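Local coordinates for autoinducer 2-binding protein LsrB (Clostridium saccharobutylicum DSM 13864, PDB 6DSP) that binds the quorum-sensing signal autoinducer-2 in its tetrahydroxytetrahydrofuran form, as a receptor of the bacterial solute-binding protein 2 family, at residues Gln202-Ser205 with Val206-Ile210. Sequence-based numbering, arbitrary orientation.
Sequences QAIS and VGESI
Q202 and V206 begin a run of four successive i to i+4 backbone bonds that make Q202-S205 and V206-I210 consecutive turns of one alpha-helix. V206 N donates to Q202 O at 2.8 Å with an N-H...O angle of 174°, G207 N to A203 O and E208 N to I204 O follow, and S209 N reaches S205 O at 2.9 Å. The last carbonyl illustrates how a helical serine can fold back on its own helix: S209 OG, set beside its backbone N (chi1 -67°), adds a second bond to S205 O at 3.2 Å, from above the carbonyl plane, so two donors grip one oxygen.

Side chains one turn apart meet each other and the preceding turn's carbonyls. With its CG anti to the backbone N (chi1 -171°), Q202 lays that carbon 3.8 Å from V206 CG2, the two chains crossing at a slant; V206 CG2 comes nearer still to Q202 O, at 3.3 Å. The Q202 amide oxygen turns to N197. I204 and E208 run alongside each other, I204 CG2 lying 4.0 Å from E208 OE2, while E208 CG rests 3.2 Å from I204 O. E208 OE2 accepts a hydrogen bond from N237 ND2.

In the lobe built on the four-stranded parallel sheet, helix 200-213 connects strands 187-195 and 219-222 in a beta-alpha-beta crossover passing over strand 155-160 between them. V206 and I210 accordingly pack on both Y194 and H159, whereas I204 and E208 touch helix 227-237, whose Q231 also bonds G207 O.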
# COMPACT_ATOMS: atom_id res chain seq x y z
N GLN A 202 -7.88 15.60 -6.32
CA GLN A 202 -7.58 16.22 -5.03
C GLN A 202 -6.11 16.08 -4.66
O GLN A 202 -5.56 16.95 -3.98
CB GLN A 202 -8.48 15.64 -3.91
CG GLN A 202 -8.25 16.50 -2.67
CD GLN A 202 -9.16 16.29 -1.52
OE1 GLN A 202 -9.57 15.16 -1.24
NE2 GLN A 202 -9.47 17.39 -0.80
N ALA A 203 -5.46 15.00 -5.08
CA ALA A 203 -4.04 14.85 -4.75
C ALA A 203 -3.21 15.92 -5.43
O ALA A 203 -2.22 16.38 -4.86
CB ALA A 203 -3.57 13.47 -5.19
N ILE A 204 -3.61 16.35 -6.63
CA ILE A 204 -2.94 17.47 -7.26
C ILE A 204 -3.18 18.75 -6.47
O ILE A 204 -2.24 19.52 -6.22
CB ILE A 204 -3.41 17.66 -8.72
CG1 ILE A 204 -3.17 16.37 -9.51
CG2 ILE A 204 -2.73 18.87 -9.36
CD1 ILE A 204 -3.88 16.36 -10.87
N SER A 205 -4.44 19.01 -6.11
CA SER A 205 -4.78 20.24 -5.40
C SER A 205 -4.09 20.30 -4.03
O SER A 205 -3.53 21.33 -3.64
CB SER A 205 -6.29 20.31 -5.22
OG SER A 205 -6.61 21.54 -4.60
N VAL A 206 -4.14 19.21 -3.28
CA VAL A 206 -3.41 19.14 -2.01
C VAL A 206 -1.90 19.29 -2.23
O VAL A 206 -1.23 20.00 -1.48
CB VAL A 206 -3.77 17.84 -1.27
CG1 VAL A 206 -2.83 17.60 -0.07
CG2 VAL A 206 -5.20 17.89 -0.80
N GLY A 207 -1.35 18.64 -3.27
CA GLY A 207 0.07 18.82 -3.56
C GLY A 207 0.42 20.27 -3.78
O GLY A 207 1.48 20.75 -3.34
N GLU A 208 -0.46 21.01 -4.46
CA GLU A 208 -0.24 22.44 -4.68
C GLU A 208 -0.34 23.22 -3.38
O GLU A 208 0.44 24.15 -3.14
CB GLU A 208 -1.27 22.96 -5.69
CG GLU A 208 -1.02 22.40 -7.07
CD GLU A 208 -2.11 22.69 -8.06
OE1 GLU A 208 -3.29 22.85 -7.67
OE2 GLU A 208 -1.76 22.72 -9.26
N SER A 209 -1.29 22.84 -2.51
CA SER A 209 -1.41 23.47 -1.20
C SER A 209 -0.14 23.32 -0.38
O SER A 209 0.29 24.25 0.31
CB SER A 209 -2.60 22.86 -0.43
OG SER A 209 -3.87 23.15 -1.01
N ILE A 210 0.46 22.13 -0.38
CA ILE A 210 1.70 21.95 0.37
C ILE A 210 2.79 22.87 -0.14
O ILE A 210 3.48 23.53 0.64
CB ILE A 210 2.16 20.48 0.30
CG1 ILE A 210 1.11 19.54 0.88
CG2 ILE A 210 3.53 20.33 0.97
CD1 ILE A 210 1.49 18.07 0.72